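Local coordinates for uncharacterized protein (Chaetomium thermophilum, PDB 3LPZ) that probably acts in the Get pathway of tail-anchored protein biogenesis, as an alpha-solenoid of the GET4 family that binds Get5, at residues P112-K115 / R116-E120; L138-V141 / V142-Y146. All coordinates share one frame; numbering follows the deposited sequence. Where two conformers were deposited one is given.

Interaction 1: residues P112-K115 / R116-E120; sequences PVRK and RFVKE
Val118 packs against Arg114, one turn before it in helix 112-128. Its CG2 lies 3.4 Å from Arg114 O and 4.3 Å from Arg114 CG. CG2 stands beside the backbone N, opposite the carbonyl carbon, and this brings it over the preceding turn. Three i to i+4 backbone bonds run through the whole stretch: Phe117 N to Val113 O at 3.0 Å, Val118 N to Arg114 O at 2.9 Å and Lys119 N to Lys115 O at 3.1 Å. The side of Arg114, Phe117 and Val118 is the tight one, because all three are buried. The Phe117 ring swings away from residues 112-115 and packs between helices 71-88 and 94-104, meeting Phe107. Arg114 turns its guanidinium to a salt bridge with Glu149. The other side is looser. Lys115 and Lys119 are exposed and join the contact mainly through CB. Arg116 runs outward, extended from CG to NE. In one of its two conformers, chi4 of 14° turns NH1 to Glu120 OE2, a salt bridge of 2.6 Å. NH1 meets the oxygen on the anti side, 29° out of the carboxylate plane. In that conformer Glu120 would lie between two arginines, with Arg86 at OE1. This would probably favour its ionised form, though the Arg116 grip is not certain.

Interaction 2: residues L138-V141 / V142-Y146; sequences LHHV and VGTLY
Val142 is bonded one turn back, its N to Leu138 O at 3.0 Å. Its CG2 rests against the same oxygen, and its side chain also touches Met121 of helix 112-128. Gly143 follows, with its N 2.8 Å from His139 O. A CB at this position would sit tight against that oxygen. Thr144 uses both branches of its side chain. Its N bonds to His140 O, and its CG2 lies over one face of the His140 ring in a CH-pi contact, 3.7 Å from the centroid and 22° off the normal. The imidazole reaches this place with CG opposite the backbone N (chi1 177°), while its ND1 is hydrogen-bonded to Ser166 OG. Thr144 OG1 sits between its own N and carbonyl carbon (chi1 70°) and donates back to Val141 O at 2.9 Å. Leu145 N is the other donor to Val141 O, at 3.0 Å. An alanine in place of Thr144 would lack both branches, which would probably leave Val141 O with Leu145 N alone of these donors and the His140 ring face without its methyl. Leu145 CD2 also meets Val141 CG1 at 4.4 Å, a loose apolar touch. Two donors thus grip Val141 O, and the hydroxyl spends its proton on the helix's own carbonyl. The ND1 bond to Ser166 and the methyl over the face probably limit the turning of the His140 ring.

How the interactions relate
From the N terminus, the chain passes helices 71-88 and 94-104 before reaching interaction 1, near the start of helix 112-128. It then turns into helix 136-148, which holds interaction 2. The two contacts are in series. Neither closes a long loop, and they do not nest or cross. Their centres lie about 13 Å apart, yet their side chains meet. Val118 CG1 is 4.0 Å from Val142 CG1, and Arg114 NH2 packs 3.6 Å from Tyr146 CE1. Interaction 1 also faces back to helix 71-88, and interaction 2 forward to helix 152-159. Both touch helix 94-104. Together they join successive helices of the alpha-solenoid.

Interaction 1: residues P112-K115 / R116-E120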
loop_
_atom_site.group_PDB
_atom_site.type_symbol
_atom_site.label_atom_id
_atom_site.label_comp_id
_atom_site.label_asym_id
_atom_site.label_seq_id
_atom_site.Cartn_x
_atom_site.Cartn_y
_atom_site.Cartn_z
ATOM N N PRO A 112 -1.631 -13.867 -15.589
ATOM C CA PRO A 112 -2.777 -12.936 -15.564
ATOM C C PRO A 112 -3.760 -13.218 -14.433
ATOM O O PRO A 112 -4.310 -12.277 -13.847
ATOM C CB PRO A 112 -3.458 -13.161 -16.923
ATOM C CG PRO A 112 -2.319 -13.565 -17.833
ATOM C CD PRO A 112 -1.413 -14.424 -16.951
ATOM N N VAL A 113 -3.953 -14.491 -14.098
ATOM C CA VAL A 113 -4.920 -14.815 -13.077
ATOM C C VAL A 113 -4.473 -14.302 -11.695
ATOM O O VAL A 113 -5.321 -14.137 -10.824
ATOM C CB VAL A 113 -5.295 -16.313 -13.064
ATOM C CG1 VAL A 113 -6.297 -16.612 -11.912
ATOM C CG2 VAL A 113 -5.955 -16.689 -14.409
ATOM N N ARG A 114 -3.174 -14.046 -11.493
ATOM C CA ARG A 114 -2.714 -13.512 -10.177
ATOM C C ARG A 114 -3.357 -12.161 -9.816
ATOM O O ARG A 114 -3.640 -11.891 -8.646
ATOM C CB ARG A 114 -1.178 -13.433 -10.055
ATOM C CG ARG A 114 -0.761 -13.228 -8.614
ATOM C CD ARG A 114 0.733 -13.040 -8.431
ATOM N NE ARG A 114 1.128 -11.720 -8.893
ATOM C CZ ARG A 114 2.325 -11.191 -8.694
ATOM N NH1 ARG A 114 3.257 -11.879 -8.036
ATOM N NH2 ARG A 114 2.581 -9.967 -9.154
ATOM N N LYS A 115 -3.593 -11.329 -10.824
ATOM C CA LYS A 115 -4.254 -10.024 -10.652
ATOM C C LYS A 115 -5.666 -10.183 -10.076
ATOM O O LYS A 115 -6.046 -9.478 -9.138
ATOM C CB LYS A 115 -4.373 -9.277 -11.996
ATOM C CG LYS A 115 -3.054 -8.933 -12.685
ATOM C CD LYS A 115 -3.318 -8.289 -14.070
ATOM C CE LYS A 115 -2.084 -7.565 -14.626
ATOM N NZ LYS A 115 -0.850 -8.405 -14.541
ATOM N N ARG A 116 -6.434 -11.084 -10.669
ATOM C CA ARG A 116 -7.777 -11.416 -10.173
ATOM C C ARG A 116 -7.690 -12.007 -8.762
ATOM O O ARG A 116 -8.453 -11.624 -7.886
ATOM C CB ARG A 116 -8.484 -12.398 -11.116
ATOM C CG ARG A 116 -9.977 -12.675 -10.796
ATOM C CD ARG A 116 -10.522 -13.752 -11.743
ATOM N NE ARG A 116 -11.900 -14.166 -11.459
ATOM C CZ ARG A 116 -12.736 -13.507 -10.665
ATOM N NH1 ARG A 116 -12.337 -12.391 -10.077
ATOM N NH2 ARG A 116 -13.965 -13.965 -10.460
ATOM N N PHE A 117 -6.759 -12.934 -8.541
ATOM C CA PHE A 117 -6.616 -13.553 -7.219
ATOM C C PHE A 117 -6.354 -12.476 -6.154
ATOM O O PHE A 117 -6.995 -12.480 -5.094
ATOM C CB PHE A 117 -5.509 -14.603 -7.202
ATOM C CG PHE A 117 -5.266 -15.192 -5.851
ATOM C CD1 PHE A 117 -6.212 -16.041 -5.258
ATOM C CD2 PHE A 117 -4.107 -14.865 -5.132
ATOM C CE1 PHE A 117 -5.991 -16.598 -3.970
ATOM C CE2 PHE A 117 -3.890 -15.413 -3.845
ATOM C CZ PHE A 117 -4.840 -16.288 -3.273
ATOM N N VAL A 118 -5.434 -11.550 -6.443
ATOM C CA VAL A 118 -5.065 -10.519 -5.469
ATOM C C VAL A 118 -6.261 -9.633 -5.167
ATOM O O VAL A 118 -6.552 -9.348 -3.999
ATOM C CB VAL A 118 -3.816 -9.677 -5.909
ATOM C CG1 VAL A 118 -3.711 -8.338 -5.108
ATOM C CG2 VAL A 118 -2.518 -10.536 -5.745
ATOM N N LYS A 119 -6.958 -9.206 -6.219
ATOM C CA LYS A 119 -8.173 -8.431 -6.054
ATOM C C LYS A 119 -9.220 -9.150 -5.185
ATOM O O LYS A 119 -9.776 -8.543 -4.255
ATOM C CB LYS A 119 -8.760 -8.103 -7.426
ATOM C CG LYS A 119 -9.739 -6.967 -7.445
ATOM C CD LYS A 119 -11.189 -7.426 -7.282
ATOM C CE LYS A 119 -12.153 -6.260 -7.570
ATOM N NZ LYS A 119 -13.269 -6.212 -6.563
ATOM N N GLU A 120 -9.482 -10.424 -5.481
ATOM C CA GLU A 120 -10.507 -11.168 -4.744
ATOM C C GLU A 120 -10.132 -11.346 -3.278
ATOM O O GLU A 120 -10.975 -11.141 -2.393
ATOM C CB GLU A 120 -10.803 -12.531 -5.396
ATOM C CG GLU A 120 -11.415 -12.412 -6.824
ATOM C CD GLU A 120 -12.811 -11.760 -6.858
ATOM O OE1 GLU A 120 -13.545 -11.750 -5.843
ATOM O OE2 GLU A 120 -13.178 -11.246 -7.921
#

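Interaction 2: residues L138-V141 / V142-Y146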
loop_
_atom_site.group_PDB
_atom_site.type_symbol
_atom_site.label_atom_id
_atom_site.label_comp_id
_atom_site.label_asym_id
_atom_site.label_seq_id
_atom_site.Cartn_x
_atom_site.Cartn_y
_atom_site.Cartn_z
ATOM N N LEU A 138 -1.823 -9.106 4.495
ATOM C CA LEU A 138 -1.970 -9.377 3.053
ATOM C C LEU A 138 -1.463 -8.201 2.212
ATOM O O LEU A 138 -0.716 -8.409 1.233
ATOM C CB LEU A 138 -3.415 -9.718 2.690
ATOM C CG LEU A 138 -3.985 -11.044 3.221
ATOM C CD1 LEU A 138 -5.431 -11.177 2.735
ATOM C CD2 LEU A 138 -3.168 -12.263 2.734
ATOM N N HIS A 139 -1.816 -6.966 2.612
ATOM C CA HIS A 139 -1.288 -5.773 1.926
ATOM C C HIS A 139 0.245 -5.732 1.989
ATOM O O HIS A 139 0.908 -5.409 0.991
ATOM C CB HIS A 139 -1.831 -4.461 2.521
ATOM C CG HIS A 139 -3.201 -4.096 2.037
ATOM N ND1 HIS A 139 -3.500 -3.936 0.699
ATOM C CD2 HIS A 139 -4.353 -3.846 2.709
ATOM C CE1 HIS A 139 -4.774 -3.595 0.563
ATOM N NE2 HIS A 139 -5.317 -3.538 1.767
ATOM N N HIS A 140 0.805 -6.029 3.159
ATOM C CA HIS A 140 2.247 -6.077 3.289
ATOM C C HIS A 140 2.924 -7.052 2.291
ATOM O O HIS A 140 3.853 -6.687 1.577
ATOM C CB HIS A 140 2.680 -6.436 4.704
ATOM C CG HIS A 140 4.173 -6.565 4.827
ATOM N ND1 HIS A 140 5.005 -5.466 4.858
ATOM C CD2 HIS A 140 4.978 -7.655 4.878
ATOM C CE1 HIS A 140 6.265 -5.877 4.932
ATOM N NE2 HIS A 140 6.277 -7.199 4.957
ATOM N N VAL A 141 2.488 -8.301 2.310
ATOM C CA VAL A 141 3.053 -9.304 1.425
ATOM C C VAL A 141 2.873 -8.972 -0.076
ATOM O O VAL A 141 3.828 -9.071 -0.831
ATOM C CB VAL A 141 2.561 -10.720 1.783
ATOM C CG1 VAL A 141 3.165 -11.746 0.784
ATOM C CG2 VAL A 141 2.978 -11.049 3.257
ATOM N N VAL A 142 1.682 -8.550 -0.491
ATOM C CA VAL A 142 1.452 -8.168 -1.882
ATOM C C VAL A 142 2.390 -6.998 -2.215
ATOM O O VAL A 142 3.034 -6.966 -3.265
ATOM C CB VAL A 142 -0.036 -7.755 -2.113
ATOM C CG1 VAL A 142 -0.233 -7.066 -3.480
ATOM C CG2 VAL A 142 -0.953 -8.990 -1.972
ATOM N N GLY A 143 2.475 -6.047 -1.285
ATOM C CA GLY A 143 3.338 -4.892 -1.469
ATOM C C GLY A 143 4.794 -5.291 -1.638
ATOM O O GLY A 143 5.477 -4.766 -2.536
ATOM N N THR A 144 5.269 -6.234 -0.817
ATOM C CA THR A 144 6.671 -6.685 -0.949
ATOM C C THR A 144 6.932 -7.449 -2.262
ATOM O O THR A 144 8.005 -7.310 -2.869
ATOM C CB THR A 144 7.181 -7.527 0.225
ATOM O OG1 THR A 144 6.523 -8.814 0.211
ATOM C CG2 THR A 144 6.894 -6.801 1.540
ATOM N N LEU A 145 5.956 -8.223 -2.698
ATOM C CA LEU A 145 6.047 -8.892 -3.982
ATOM C C LEU A 145 6.162 -7.880 -5.121
ATOM O O LEU A 145 7.008 -8.038 -6.007
ATOM C CB LEU A 145 4.841 -9.831 -4.188
ATOM C CG LEU A 145 4.968 -11.349 -3.988
ATOM C CD1 LEU A 145 6.116 -11.834 -3.072
ATOM C CD2 LEU A 145 3.621 -11.940 -3.560
ATOM N N TYR A 146 5.311 -6.859 -5.112
ATOM C CA TYR A 146 5.396 -5.792 -6.125
ATOM C C TYR A 146 6.758 -5.078 -6.133
ATOM O O TYR A 146 7.320 -4.837 -7.213
ATOM C CB TYR A 146 4.244 -4.778 -6.030
ATOM C CG TYR A 146 2.870 -5.314 -6.401
ATOM C CD1 TYR A 146 2.713 -6.491 -7.143
ATOM C CD2 TYR A 146 1.712 -4.624 -6.023
ATOM C CE1 TYR A 146 1.417 -6.978 -7.483
ATOM C CE2 TYR A 146 0.432 -5.106 -6.359
ATOM C CZ TYR A 146 0.299 -6.269 -7.083
ATOM O OH TYR A 146 -0.971 -6.719 -7.393
#